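Possible phosphoglycerate mutase GPM2 (Mycobacterium tuberculosis, PDB 2A6P) removes phosphate from a broad range of phosphorylated substrates and can serve as a fructose-1,6-bisphosphatase in gluconeogenesis, with negligible phosphoglycerate mutase activity. Local coordinates at residues A158-L166 / C184-L193. Numbering follows the deposited sequence.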
ATOM      1  N   ALA A 158      -1.354  -5.178 -11.139  1.00 14.34           N
ATOM      2  CA  ALA A 158      -1.530  -4.483 -12.405  1.00 13.42           C
ATOM      3  C   ALA A 158      -2.720  -3.557 -12.256  1.00 14.06           C
ATOM      4  O   ALA A 158      -2.661  -2.384 -12.631  1.00 13.49           O
ATOM      5  CB  ALA A 158      -1.790  -5.485 -13.534  1.00 11.59           C
ATOM      6  N   VAL A 159      -3.812  -4.094 -11.725  1.00 13.44           N
ATOM      7  CA  VAL A 159      -5.008  -3.284 -11.529  1.00 15.36           C
ATOM      8  C   VAL A 159      -4.715  -2.103 -10.609  1.00 15.49           C
ATOM      9  O   VAL A 159      -5.089  -0.973 -10.904  1.00 16.95           O
ATOM     10  CB  VAL A 159      -6.150  -4.113 -10.941  1.00 16.05           C
ATOM     11  CG1 VAL A 159      -7.334  -3.206 -10.598  1.00 16.85           C
ATOM     12  CG2 VAL A 159      -6.565  -5.185 -11.957  1.00 17.21           C
ATOM     13  N   ILE A 160      -4.026  -2.366  -9.504  1.00 16.07           N
ATOM     14  CA  ILE A 160      -3.674  -1.307  -8.550  1.00 15.26           C
ATOM     15  C   ILE A 160      -2.799  -0.240  -9.200  1.00 14.79           C
ATOM     16  O   ILE A 160      -3.055   0.960  -9.046  1.00 11.14           O
ATOM     17  CB  ILE A 160      -2.928  -1.888  -7.332  1.00 15.08           C
ATOM     18  CG1 ILE A 160      -3.877  -2.780  -6.524  1.00 14.21           C
ATOM     19  CG2 ILE A 160      -2.358  -0.768  -6.477  1.00 15.71           C
ATOM     20  CD1 ILE A 160      -3.192  -3.524  -5.421  1.00 14.29           C
ATOM     21  N   THR A 161      -1.762  -0.681  -9.914  1.00 14.77           N
ATOM     22  CA  THR A 161      -0.853   0.242 -10.587  1.00 15.54           C
ATOM     23  C   THR A 161      -1.610   1.149 -11.547  1.00 15.11           C
ATOM     24  O   THR A 161      -1.305   2.331 -11.663  1.00 14.12           O
ATOM     25  CB  THR A 161       0.230  -0.515 -11.379  1.00 15.54           C
ATOM     26  OG1 THR A 161       0.991  -1.333 -10.483  1.00 19.67           O
ATOM     27  CG2 THR A 161       1.169   0.456 -12.067  1.00 15.77           C
ATOM     28  N   ARG A 162      -2.601   0.588 -12.235  1.00 15.77           N
ATOM     29  CA  ARG A 162      -3.397   1.351 -13.188  1.00 17.20           C
ATOM     30  C   ARG A 162      -4.425   2.220 -12.481  1.00 18.17           C
ATOM     31  O   ARG A 162      -4.751   3.315 -12.951  1.00 18.51           O
ATOM     32  CB  ARG A 162      -4.080   0.404 -14.178  1.00 18.68           C
ATOM     33  CG  ARG A 162      -3.085  -0.407 -15.015  1.00 19.48           C
ATOM     34  CD  ARG A 162      -2.113   0.517 -15.738  1.00 20.61           C
ATOM     35  NE  ARG A 162      -2.810   1.391 -16.678  1.00 22.61           N
ATOM     36  CZ  ARG A 162      -2.267   2.460 -17.249  1.00 23.06           C
ATOM     37  NH1 ARG A 162      -1.013   2.801 -16.972  1.00 24.38           N
ATOM     38  NH2 ARG A 162      -2.977   3.180 -18.107  1.00 25.52           N
ATOM     39  N   TRP A 163      -4.941   1.735 -11.356  1.00 16.54           N
ATOM     40  CA  TRP A 163      -5.906   2.519 -10.596  1.00 18.51           C
ATOM     41  C   TRP A 163      -5.262   3.859 -10.249  1.00 18.35           C
ATOM     42  O   TRP A 163      -5.895   4.914 -10.368  1.00 18.71           O
ATOM     43  CB  TRP A 163      -6.316   1.805  -9.301  1.00 18.95           C
ATOM     44  CG  TRP A 163      -7.244   2.629  -8.460  1.00 18.74           C
ATOM     45  CD1 TRP A 163      -6.903   3.451  -7.425  1.00 19.46           C
ATOM     46  CD2 TRP A 163      -8.667   2.755  -8.620  1.00 19.19           C
ATOM     47  NE1 TRP A 163      -8.022   4.082  -6.925  1.00 17.89           N
ATOM     48  CE2 TRP A 163      -9.118   3.676  -7.641  1.00 19.10           C
ATOM     49  CE3 TRP A 163      -9.606   2.184  -9.497  1.00 19.39           C
ATOM     50  CZ2 TRP A 163     -10.466   4.034  -7.511  1.00 17.38           C
ATOM     51  CZ3 TRP A 163     -10.948   2.542  -9.369  1.00 19.28           C
ATOM     52  CH2 TRP A 163     -11.363   3.462  -8.379  1.00 19.87           C
ATOM     53  N   VAL A 164      -3.995   3.799  -9.840  1.00 17.77           N
ATOM     54  CA  VAL A 164      -3.245   4.988  -9.465  1.00 19.51           C
ATOM     55  C   VAL A 164      -2.578   5.687 -10.651  1.00 19.13           C
ATOM     56  O   VAL A 164      -1.732   6.555 -10.474  1.00 19.41           O
ATOM     57  CB  VAL A 164      -2.186   4.658  -8.384  1.00 19.68           C
ATOM     58  CG1 VAL A 164      -2.887   4.222  -7.111  1.00 19.99           C
ATOM     59  CG2 VAL A 164      -1.246   3.576  -8.867  1.00 17.93           C
ATOM     60  N   GLN A 165      -2.974   5.287 -11.855  1.00 19.89           N
ATOM     61  CA  GLN A 165      -2.502   5.874 -13.113  1.00 19.29           C
ATOM     62  C   GLN A 165      -0.999   5.954 -13.338  1.00 19.73           C
ATOM     63  O   GLN A 165      -0.474   6.979 -13.765  1.00 20.69           O
ATOM     64  CB  GLN A 165      -3.151   7.250 -13.271  1.00 18.94           C
ATOM     65  CG  GLN A 165      -4.642   7.188 -12.962  1.00 22.42           C
ATOM     66  CD  GLN A 165      -5.359   8.511 -13.090  1.00 23.37           C
ATOM     67  OE1 GLN A 165      -5.797   8.884 -14.171  1.00 28.00           O
ATOM     68  NE2 GLN A 165      -5.486   9.229 -11.982  1.00 25.20           N
ATOM     69  N   LEU A 166      -0.312   4.855 -13.063  1.00 20.07           N
ATOM     70  CA  LEU A 166       1.128   4.775 -13.258  1.00 21.34           C
ATOM     71  C   LEU A 166       1.398   3.777 -14.395  1.00 21.55           C
ATOM     72  O   LEU A 166       0.520   2.983 -14.744  1.00 21.74           O
ATOM     73  CB  LEU A 166       1.809   4.278 -11.973  1.00 19.90           C
ATOM     74  CG  LEU A 166       1.827   5.190 -10.742  1.00 19.92           C
ATOM     75  CD1 LEU A 166       2.243   4.389  -9.518  1.00 16.16           C
ATOM     76  CD2 LEU A 166       2.788   6.354 -10.974  1.00 16.50           C
ATOM     77  N   CYS A 184      -8.539   0.211  -3.071  1.00 14.59           N
ATOM     78  CA  CYS A 184      -8.391   1.437  -3.858  1.00 16.21           C
ATOM     79  C   CYS A 184      -9.578   2.372  -3.658  1.00 17.64           C
ATOM     80  O   CYS A 184     -10.721   1.930  -3.628  1.00 19.42           O
ATOM     81  CB  CYS A 184      -8.274   1.102  -5.342  1.00 13.65           C
ATOM     82  SG  CYS A 184      -6.859   0.132  -5.783  1.00 17.95           S
ATOM     83  N   GLY A 185      -9.295   3.664  -3.525  1.00 19.28           N
ATOM     84  CA  GLY A 185     -10.338   4.655  -3.340  1.00 21.23           C
ATOM     85  C   GLY A 185      -9.926   6.003  -3.911  1.00 23.27           C
ATOM     86  O   GLY A 185      -9.250   6.057  -4.940  1.00 23.04           O
ATOM     87  N   PHE A 186     -10.338   7.089  -3.250  1.00 24.56           N
ATOM     88  CA  PHE A 186     -10.009   8.451  -3.692  1.00 27.50           C
ATOM     89  C   PHE A 186      -9.702   9.358  -2.499  1.00 28.59           C
ATOM     90  O   PHE A 186     -10.153   9.103  -1.389  1.00 30.31           O
ATOM     91  CB  PHE A 186     -11.185   9.120  -4.429  1.00 26.69           C
ATOM     92  CG  PHE A 186     -11.681   8.381  -5.637  1.00 26.25           C
ATOM     93  CD1 PHE A 186     -12.398   7.193  -5.503  1.00 26.31           C
ATOM     94  CD2 PHE A 186     -11.467   8.899  -6.918  1.00 24.83           C
ATOM     95  CE1 PHE A 186     -12.904   6.530  -6.630  1.00 26.13           C
ATOM     96  CE2 PHE A 186     -11.965   8.246  -8.044  1.00 25.18           C
ATOM     97  CZ  PHE A 186     -12.687   7.056  -7.901  1.00 24.97           C
ATOM     98  N   GLU A 187      -8.951  10.424  -2.752  1.00 29.95           N
ATOM     99  CA  GLU A 187      -8.631  11.427  -1.741  1.00 31.14           C
ATOM    100  C   GLU A 187      -8.628  12.757  -2.496  1.00 32.45           C
ATOM    101  O   GLU A 187      -7.831  12.947  -3.422  1.00 31.01           O
ATOM    102  CB  GLU A 187      -7.252  11.198  -1.107  1.00 33.60           C
ATOM    103  CG  GLU A 187      -7.183  11.709   0.339  1.00 36.28           C
ATOM    104  CD  GLU A 187      -5.807  12.241   0.758  1.00 38.95           C
ATOM    105  OE1 GLU A 187      -4.772  11.656   0.368  1.00 38.33           O
ATOM    106  OE2 GLU A 187      -5.774  13.248   1.507  1.00 40.42           O
ATOM    107  N   HIS A 188      -9.531  13.660  -2.110  1.00 33.89           N
ATOM    108  CA  HIS A 188      -9.664  14.980  -2.742  1.00 34.54           C
ATOM    109  C   HIS A 188      -9.624  14.924  -4.258  1.00 35.11           C
ATOM    110  O   HIS A 188      -8.824  15.627  -4.887  1.00 35.58           O
ATOM    111  CB  HIS A 188      -8.570  15.942  -2.254  1.00 36.18           C
ATOM    112  CG  HIS A 188      -8.600  16.190  -0.777  1.00 37.47           C
ATOM    113  ND1 HIS A 188      -7.729  15.577   0.101  1.00 38.28           N
ATOM    114  CD2 HIS A 188      -9.417  16.958  -0.021  1.00 37.75           C
ATOM    115  CE1 HIS A 188      -8.010  15.960   1.334  1.00 38.29           C
ATOM    116  NE2 HIS A 188      -9.031  16.798   1.287  1.00 39.56           N
ATOM    117  N   GLY A 189     -10.481  14.077  -4.831  1.00 34.32           N
ATOM    118  CA  GLY A 189     -10.566  13.928  -6.279  1.00 32.64           C
ATOM    119  C   GLY A 189      -9.545  13.033  -6.981  1.00 31.91           C
ATOM    120  O   GLY A 189      -9.640  12.839  -8.195  1.00 33.32           O
ATOM    121  N   VAL A 190      -8.584  12.481  -6.242  1.00 29.27           N
ATOM    122  CA  VAL A 190      -7.552  11.643  -6.846  1.00 26.96           C
ATOM    123  C   VAL A 190      -7.692  10.149  -6.541  1.00 26.44           C
ATOM    124  O   VAL A 190      -7.919   9.762  -5.393  1.00 25.80           O
ATOM    125  CB  VAL A 190      -6.140  12.098  -6.392  1.00 27.74           C
ATOM    126  CG1 VAL A 190      -5.070  11.214  -7.017  1.00 26.16           C
ATOM    127  CG2 VAL A 190      -5.913  13.554  -6.769  1.00 26.24           C
ATOM    128  N   ARG A 191      -7.567   9.320  -7.581  1.00 24.19           N
ATOM    129  CA  ARG A 191      -7.637   7.871  -7.416  1.00 22.66           C
ATOM    130  C   ARG A 191      -6.405   7.513  -6.586  1.00 20.73           C
ATOM    131  O   ARG A 191      -5.282   7.901  -6.912  1.00 20.26           O
ATOM    132  CB  ARG A 191      -7.634   7.173  -8.784  1.00 23.12           C
ATOM    133  CG  ARG A 191      -9.024   6.705  -9.198  1.00 23.88           C
ATOM    134  CD  ARG A 191      -9.241   6.672 -10.700  1.00 23.91           C
ATOM    135  NE  ARG A 191      -8.216   5.921 -11.421  1.00 24.18           N
ATOM    136  CZ  ARG A 191      -8.289   5.640 -12.720  1.00 25.02           C
ATOM    137  NH1 ARG A 191      -9.343   6.046 -13.427  1.00 26.20           N
ATOM    138  NH2 ARG A 191      -7.309   4.971 -13.317  1.00 21.64           N
ATOM    139  N   GLN A 192      -6.619   6.774  -5.506  1.00 18.85           N
ATOM    140  CA  GLN A 192      -5.526   6.459  -4.595  1.00 17.20           C
ATOM    141  C   GLN A 192      -5.554   5.043  -4.026  1.00 15.64           C
ATOM    142  O   GLN A 192      -6.611   4.417  -3.957  1.00 13.27           O
ATOM    143  CB  GLN A 192      -5.567   7.514  -3.459  1.00 17.13           C
ATOM    144  CG  GLN A 192      -5.010   7.122  -2.081  1.00 17.07           C
ATOM    145  CD  GLN A 192      -5.192   8.245  -1.047  1.00 17.12           C
ATOM    146  OE1 GLN A 192      -4.502   9.272  -1.087  1.00 17.43           O
ATOM    147  NE2 GLN A 192      -6.133   8.059  -0.135  1.00 13.69           N
ATOM    148  N   LEU A 193      -4.376   4.549  -3.644  1.00 13.65           N
ATOM    149  CA  LEU A 193      -4.224   3.228  -3.016  1.00 14.80           C
ATOM    150  C   LEU A 193      -4.402   3.502  -1.515  1.00 13.74           C
ATOM    151  O   LEU A 193      -3.600   4.237  -0.916  1.00 13.35           O
ATOM    152  CB  LEU A 193      -2.806   2.663  -3.245  1.00 14.09           C
ATOM    153  CG  LEU A 193      -2.537   1.146  -3.285  1.00 15.44           C
ATOM    154  CD1 LEU A 193      -1.178   0.872  -2.667  1.00 14.43           C
ATOM    155  CD2 LEU A 193      -3.611   0.352  -2.559  1.00 14.05           C
TER
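Arg191 reaches from strand 190-199 over one face of the Trp163 indole to the last carbonyls of helix 153-163. Its NE gives a nearly straight 2.7 Å bond (167°) to Trp163 O, on a lone pair, while NH2 meets Arg162 O at 3.1 Å, tilted from that carbonyl's plane. Arg162 O also accepts Gln165 N, from the opposite face, in the Schellman motif that ends the helix. A positive charge at this C-terminal end is probably favourable. With CG anti to the backbone N (chi1 176°), Trp163 projects its indole between Arg191 and Cys184. Arg191 CG lies 3.4 Å from Trp163 CE2; on the opposite face Cys184 CB stands 3.3 Å from the centroid of the five-membered ring, and SG makes a sulfur-aromatic contact over that same face. The indole NE1 donates in plane to Gly185 O at 3.1 Å, an oxygen that also takes Gln192 N in the hairpin ladder, and weakly to Gln192 O. Trp163 turns its edge toward Phe186 in an offset edge-to-face pair, planes at 77°. The helix end is thus joined to the edge hairpin (180-187, 190-199) of the histidine phosphatase sheet; Leu13 of strand 13-17 and Val135 and Leu139 of helix 124-141 also touch Trp163.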